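Local coordinates for autoinducer 2-binding protein LsrB (Clostridium saccharobutylicum DSM 13864, PDB 6DSP), which binds the quorum-sensing signal autoinducer-2 as a receptor of the LsrB family, holding its cyclic tetrahydroxy form in a pocket between two lobes, at residues V24-K29 with A81-S86; N33-S38 with T107-D112. One frame throughout, in Å; residues are numbered along the deposited sequence.

How the interactions relate
Interaction 1 pairs two neighbouring parallel strands of one lobe, and interaction 2 sets the start of the helix that follows the first of these strands against the next strand of the same sheet. Their centres lie about 8 Å apart. I82 O accepts a backbone hydrogen bond from T107 N at 2.8 Å, joining strands 81-84 and 105-109, and S85 OG is hydrogen-bonded to D110 OD2 at 2.7 Å. Both contacts end at the autoinducer and converge on its O4: K29 of interaction 1 donates to that hydroxyl, while D110 of interaction 2 accepts from it. F26 CE1 packs 3.2 Å from W109 NE1 behind the pocket.

Interaction 1 (V24-K29 with A81-S86); sequences VTFIPK and AICLSS. With PAV ((2R,4S)-2-methyl-2,3,3,4-tetrahydroxytetrahydrofuran), chain C.
T25 and A81 begin the pairing of two parallel strands in the alpha/beta lobe of a type I periplasmic-binding-protein fold, T25 N donating to A81 O at 2.8 Å. C83 N answers with a bond of 2.9 Å to T25 O, and I27 N then gives its hydrogen to C83 O, also at 2.9 Å. S85 N, just past the end of its strand, reaches I27 O at 3.0 Å. The strand axes are 18° from parallel. Outward-turned backbone groups are served by neighbours: V24 bonds to K53 and D55, F26 to D55 and E57, and I82 to T105 and T107.

Branched V24, I27, I82 and L84 and small A81 and C83 suit the buried faces. V24, F26 and A81 touch helix 273-288, while C83 on the same face packs against T107 and W109; the F26 ring also meets N40, A43 and W109. On the other face I27 CG2 presses on L84 CD1 at 3.5 Å, tighter than ordinary carbon contact. The hydroxyls have their own partners: T25 OG1 bonds to T79 OG1, and S85 OG to D110. Q67 NE2 serves the carbonyls of both P28 and S85.

K29, two residues past the strand end, is long enough to carry a charge to the ligand. Its CG is anti to the carbonyl carbon (chi1 -72°) and rests 3.5 Å from S85 OG; the chain runs on extended, with CE passing 3.5 Å from S86 O. The ammonium group forms a salt bridge with D167, which probably favours its charged state, and K29 NZ donates to PAV O4 at 2.8 Å.

Interaction 2 (N33-S38 with T107-D112); sequences NAFFES and TTWDSD. With PAV ((2R,4S)-2-methyl-2,3,3,4-tetrahydroxytetrahydrofuran), chain C.
D110 OD2, at the edge of the F36 ring, accepts a hydrogen bond of 2.6 Å from PAV O4, a hydroxyl of the autoinducer. The other carboxylate oxygen, D110 OD1, accepts from PAV O3 at 2.6 Å. Q124, a fellow pocket residue bonded to OD1 through NE2, and S85, a second-shell partner of OD2, help fix the group's rotation. D110 lies just past the C-terminal end of strand 105-109, in the cleft of a type I periplasmic-binding-protein fold, and its grip on two ligand hydroxyls is consistent with the carbohydrate binding assigned to the family. A classic gamma turn centred on D110 is closed by S111 N donating to W109 O at 2.8 Å, and CG lies anti to the backbone N (chi1 179°), where the carboxylate meets the ligand.

F35, F36 and W109 form an aromatic cluster. F35 and the six-membered ring of W109 lie with planes 2° apart, yet rim to rim rather than stacked, with F35 CE2 3.7 Å from W109 CZ3. F36 stands obliquely to the indole, planes 79° apart, and brings CD1 to 3.6 Å from W109 CH2. Flat, apolar rings suit this place because they wall the pocket: the F36 edge faces PAV O4, while the face of F35 lies against the ligand methyl, with F35 CD1 3.5 Å from PAV C1. N33 is the N-cap residue before helix 34-50, which bears both phenylalanines; its OD1 accepts from F35 N and bonds as well to S225 OG, whose residue also binds the ligand. Behind the carboxylate, D110 CB lies over one face of the W109 indole, 3.5 Å from its plane and nearer its margin than its middle.

Interaction 1 (V24-K29 with A81-S86)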
loop_
_atom_site.group_PDB
_atom_site.type_symbol
_atom_site.label_atom_id
_atom_site.label_comp_id
_atom_site.label_asym_id
_atom_site.label_seq_id
_atom_site.Cartn_x
_atom_site.Cartn_y
_atom_site.Cartn_z
ATOM N N VAL A 24 -16.995 13.365 -0.910
ATOM C CA VAL A 24 -15.560 13.079 -0.914
ATOM C C VAL A 24 -15.227 12.322 -2.189
ATOM O O VAL A 24 -15.845 11.291 -2.477
ATOM C CB VAL A 24 -15.159 12.235 0.309
ATOM C CG1 VAL A 24 -13.661 11.946 0.266
ATOM C CG2 VAL A 24 -15.560 12.929 1.610
ATOM N N THR A 25 -14.243 12.817 -2.948
ATOM C CA THR A 25 -13.743 12.105 -4.126
ATOM C C THR A 25 -12.606 11.195 -3.666
ATOM O O THR A 25 -11.612 11.669 -3.092
ATOM C CB THR A 25 -13.258 13.076 -5.204
ATOM O OG1 THR A 25 -14.315 13.991 -5.536
ATOM C CG2 THR A 25 -12.815 12.326 -6.444
ATOM N N PHE A 26 -12.796 9.896 -3.836
ATOM C CA PHE A 26 -11.863 8.885 -3.351
ATOM C C PHE A 26 -11.063 8.409 -4.554
ATOM O O PHE A 26 -11.631 7.815 -5.487
ATOM C CB PHE A 26 -12.661 7.749 -2.700
ATOM C CG PHE A 26 -11.825 6.650 -2.073
ATOM C CD1 PHE A 26 -10.792 6.951 -1.193
ATOM C CD2 PHE A 26 -12.133 5.316 -2.281
ATOM C CE1 PHE A 26 -10.099 5.921 -0.534
ATOM C CE2 PHE A 26 -11.423 4.303 -1.645
ATOM C CZ PHE A 26 -10.387 4.609 -0.792
ATOM N N ILE A 27 -9.764 8.668 -4.538
ATOM C CA ILE A 27 -8.912 8.457 -5.706
ATOM C C ILE A 27 -7.894 7.359 -5.400
ATOM O O ILE A 27 -7.075 7.509 -4.480
ATOM C CB ILE A 27 -8.191 9.743 -6.145
ATOM C CG1 ILE A 27 -9.209 10.871 -6.384
ATOM C CG2 ILE A 27 -7.334 9.453 -7.394
ATOM C CD1 ILE A 27 -8.588 12.221 -6.706
ATOM N N PRO A 28 -7.902 6.254 -6.152
ATOM C CA PRO A 28 -6.941 5.178 -5.959
ATOM C C PRO A 28 -5.708 5.418 -6.827
ATOM O O PRO A 28 -5.690 6.302 -7.683
ATOM C CB PRO A 28 -7.709 3.975 -6.515
ATOM C CG PRO A 28 -8.463 4.563 -7.707
ATOM C CD PRO A 28 -8.898 5.920 -7.208
ATOM N N LYS A 29 -4.668 4.607 -6.596
ATOM C CA LYS A 29 -3.532 4.663 -7.518
ATOM C C LYS A 29 -3.942 4.248 -8.925
ATOM O O LYS A 29 -3.399 4.777 -9.907
ATOM C CB LYS A 29 -2.388 3.769 -7.032
ATOM C CG LYS A 29 -1.658 4.275 -5.839
ATOM C CD LYS A 29 -0.471 3.342 -5.500
ATOM C CE LYS A 29 0.285 3.746 -4.255
ATOM N NZ LYS A 29 1.296 2.686 -3.945
ATOM N N ALA A 81 -14.109 17.446 -0.944
ATOM C CA ALA A 81 -12.910 16.864 -0.352
ATOM C C ALA A 81 -12.374 15.822 -1.304
ATOM O O ALA A 81 -13.114 15.254 -2.106
ATOM C CB ALA A 81 -13.208 16.232 1.011
ATOM N N ILE A 82 -11.080 15.532 -1.156
ATOM C CA ILE A 82 -10.385 14.478 -1.881
ATOM C C ILE A 82 -9.675 13.618 -0.849
ATOM O O ILE A 82 -9.086 14.143 0.101
ATOM C CB ILE A 82 -9.362 15.084 -2.858
ATOM C CG1 ILE A 82 -10.084 15.758 -4.041
ATOM C CG2 ILE A 82 -8.352 14.048 -3.324
ATOM C CD1 ILE A 82 -9.176 16.643 -4.889
ATOM N N CYS A 83 -9.715 12.314 -1.051
ATOM C CA CYS A 83 -8.869 11.388 -0.303
ATOM C C CYS A 83 -8.138 10.541 -1.333
ATOM O O CYS A 83 -8.758 9.711 -2.009
ATOM C CB CYS A 83 -9.686 10.530 0.664
ATOM S SG CYS A 83 -8.584 9.464 1.656
ATOM N N LEU A 84 -6.832 10.772 -1.453
ATOM C CA LEU A 84 -5.990 10.291 -2.554
ATOM C C LEU A 84 -4.920 9.324 -2.073
ATOM O O LEU A 84 -4.246 9.597 -1.071
ATOM C CB LEU A 84 -5.255 11.500 -3.196
ATOM C CG LEU A 84 -4.121 11.236 -4.185
ATOM C CD1 LEU A 84 -4.675 10.663 -5.469
ATOM C CD2 LEU A 84 -3.334 12.494 -4.442
ATOM N N SER A 85 -4.703 8.258 -2.834
ATOM C CA SER A 85 -3.484 7.450 -2.723
ATOM C C SER A 85 -2.621 7.758 -3.945
ATOM O O SER A 85 -3.049 7.540 -5.091
ATOM C CB SER A 85 -3.793 5.958 -2.669
ATOM O OG SER A 85 -2.549 5.265 -2.647
ATOM N N SER A 86 -1.449 8.318 -3.696
ATOM C CA SER A 86 -0.624 8.903 -4.748
ATOM C C SER A 86 0.351 7.903 -5.369
ATOM O O SER A 86 1.047 7.177 -4.642
ATOM C CB SER A 86 0.141 10.068 -4.117
ATOM O OG SER A 86 1.143 10.556 -4.950
HETATM O O2 PAV C . 1.309 -2.791 -1.424
HETATM C C2 PAV C . 0.096 -2.115 -1.816
HETATM C C1 PAV C . -1.176 -2.888 -1.401
HETATM O O5 PAV C . 0.087 -2.248 -3.344
HETATM C C5 PAV C . -0.666 -1.221 -3.826
HETATM C C4 PAV C . -0.967 -0.269 -2.653
HETATM O O4 PAV C . -0.772 1.086 -3.048
HETATM C C3 PAV C . 0.013 -0.772 -1.588
HETATM O O3 PAV C . -0.489 -0.523 -0.304
HETATM O O13 PAV C . 1.277 -0.174 -1.771
#

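Interaction 2 (N33-S38 with T107-D112)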
loop_
_atom_site.group_PDB
_atom_site.type_symbol
_atom_site.label_atom_id
_atom_site.label_comp_id
_atom_site.label_asym_id
_atom_site.label_seq_id
_atom_site.Cartn_x
_atom_site.Cartn_y
_atom_site.Cartn_z
ATOM N N ASN A 33 -7.655 -2.798 -9.853
ATOM C CA ASN A 33 -6.786 -3.631 -9.044
ATOM C C ASN A 33 -7.536 -3.957 -7.761
ATOM O O ASN A 33 -8.204 -3.088 -7.190
ATOM C CB ASN A 33 -5.538 -2.810 -8.724
ATOM C CG ASN A 33 -4.553 -3.529 -7.818
ATOM O OD1 ASN A 33 -4.692 -3.542 -6.591
ATOM N ND2 ASN A 33 -3.502 -4.070 -8.419
ATOM N N ALA A 34 -7.426 -5.205 -7.321
ATOM C CA ALA A 34 -8.271 -5.695 -6.244
ATOM C C ALA A 34 -8.111 -4.893 -4.951
ATOM O O ALA A 34 -9.080 -4.705 -4.216
ATOM C CB ALA A 34 -7.985 -7.173 -5.996
ATOM N N PHE A 35 -6.895 -4.429 -4.637
ATOM C CA PHE A 35 -6.684 -3.655 -3.414
ATOM C C PHE A 35 -7.583 -2.428 -3.410
ATOM O O PHE A 35 -8.232 -2.106 -2.394
ATOM C CB PHE A 35 -5.221 -3.221 -3.340
ATOM C CG PHE A 35 -4.895 -2.368 -2.149
ATOM C CD1 PHE A 35 -4.614 -2.921 -0.893
ATOM C CD2 PHE A 35 -4.934 -0.991 -2.272
ATOM C CE1 PHE A 35 -4.320 -2.113 0.205
ATOM C CE2 PHE A 35 -4.639 -0.163 -1.186
ATOM C CZ PHE A 35 -4.352 -0.735 0.060
ATOM N N PHE A 36 -7.616 -1.717 -4.536
ATOM C CA PHE A 36 -8.348 -0.460 -4.624
ATOM C C PHE A 36 -9.835 -0.692 -4.752
ATOM O O PHE A 36 -10.633 0.057 -4.175
ATOM C CB PHE A 36 -7.762 0.377 -5.761
ATOM C CG PHE A 36 -6.363 0.796 -5.441
ATOM C CD1 PHE A 36 -6.141 1.790 -4.490
ATOM C CD2 PHE A 36 -5.257 0.165 -5.977
ATOM C CE1 PHE A 36 -4.861 2.140 -4.087
ATOM C CE2 PHE A 36 -3.961 0.540 -5.565
ATOM C CZ PHE A 36 -3.787 1.549 -4.633
ATOM N N GLU A 37 -10.231 -1.748 -5.459
ATOM C CA GLU A 37 -11.650 -2.061 -5.535
ATOM C C GLU A 37 -12.191 -2.450 -4.175
ATOM O O GLU A 37 -13.292 -2.039 -3.797
ATOM C CB GLU A 37 -11.877 -3.155 -6.571
ATOM C CG GLU A 37 -11.519 -2.683 -7.990
ATOM C CD GLU A 37 -12.326 -1.448 -8.456
ATOM O OE1 GLU A 37 -13.573 -1.387 -8.239
ATOM O OE2 GLU A 37 -11.696 -0.517 -9.043
ATOM N N SER A 38 -11.431 -3.247 -3.406
ATOM C CA SER A 38 -11.871 -3.622 -2.064
ATOM C C SER A 38 -11.878 -2.424 -1.123
ATOM O O SER A 38 -12.780 -2.290 -0.276
ATOM C CB SER A 38 -10.993 -4.746 -1.539
ATOM O OG SER A 38 -11.369 -5.978 -2.139
ATOM N N THR A 107 -7.025 15.099 1.775
ATOM C CA THR A 107 -6.472 14.066 2.647
ATOM C C THR A 107 -5.841 12.988 1.779
ATOM O O THR A 107 -6.109 12.893 0.570
ATOM C CB THR A 107 -7.543 13.400 3.550
ATOM O OG1 THR A 107 -8.516 12.725 2.745
ATOM C CG2 THR A 107 -8.227 14.418 4.488
ATOM N N THR A 108 -5.047 12.113 2.406
ATOM C CA THR A 108 -4.450 10.995 1.693
ATOM C C THR A 108 -4.719 9.685 2.427
ATOM O O THR A 108 -5.073 9.665 3.607
ATOM C CB THR A 108 -2.943 11.186 1.485
ATOM O OG1 THR A 108 -2.379 11.581 2.739
ATOM C CG2 THR A 108 -2.675 12.281 0.447
ATOM N N TRP A 109 -4.513 8.579 1.720
ATOM C CA TRP A 109 -4.531 7.259 2.323
ATOM C C TRP A 109 -3.564 6.408 1.528
ATOM O O TRP A 109 -3.326 6.696 0.345
ATOM C CB TRP A 109 -5.968 6.687 2.291
ATOM C CG TRP A 109 -6.429 6.288 0.903
ATOM C CD1 TRP A 109 -6.680 7.131 -0.164
ATOM C CD2 TRP A 109 -6.598 4.962 0.410
ATOM N NE1 TRP A 109 -7.012 6.378 -1.291
ATOM C CE2 TRP A 109 -6.948 5.046 -0.969
ATOM C CE3 TRP A 109 -6.481 3.700 0.994
ATOM C CZ2 TRP A 109 -7.187 3.913 -1.756
ATOM C CZ3 TRP A 109 -6.729 2.565 0.205
ATOM C CH2 TRP A 109 -7.097 2.691 -1.155
ATOM N N ASP A 110 -3.035 5.350 2.161
ATOM C CA ASP A 110 -2.242 4.318 1.479
ATOM C C ASP A 110 -0.848 4.809 1.100
ATOM O O ASP A 110 0.140 4.366 1.699
ATOM C CB ASP A 110 -3.031 3.731 0.299
ATOM C CG ASP A 110 -2.254 2.684 -0.461
ATOM O OD1 ASP A 110 -1.677 1.789 0.207
ATOM O OD2 ASP A 110 -2.280 2.711 -1.727
ATOM N N SER A 111 -0.737 5.746 0.163
ATOM C CA SER A 111 0.554 6.314 -0.227
ATOM C C SER A 111 0.474 7.835 -0.181
ATOM O O SER A 111 -0.335 8.451 -0.898
ATOM C CB SER A 111 0.983 5.842 -1.616
ATOM O OG SER A 111 2.305 6.326 -1.816
ATOM N N ASP A 112 1.306 8.428 0.662
ATOM C CA ASP A 112 1.194 9.825 1.042
ATOM C C ASP A 112 1.799 10.750 -0.022
ATOM O O ASP A 112 2.410 10.309 -1.013
ATOM C CB ASP A 112 1.933 10.031 2.373
ATOM C CG ASP A 112 1.336 11.144 3.236
ATOM O OD1 ASP A 112 0.422 11.903 2.806
ATOM O OD2 ASP A 112 1.808 11.258 4.379
HETATM O O2 PAV C . 1.309 -2.791 -1.424
HETATM C C2 PAV C . 0.096 -2.115 -1.816
HETATM C C1 PAV C . -1.176 -2.888 -1.401
HETATM O O5 PAV C . 0.087 -2.248 -3.344
HETATM C C5 PAV C . -0.666 -1.221 -3.826
HETATM C C4 PAV C . -0.967 -0.269 -2.653
HETATM O O4 PAV C . -0.772 1.086 -3.048
HETATM C C3 PAV C . 0.013 -0.772 -1.588
HETATM O O3 PAV C . -0.489 -0.523 -0.304
HETATM O O13 PAV C . 1.277 -0.174 -1.771
#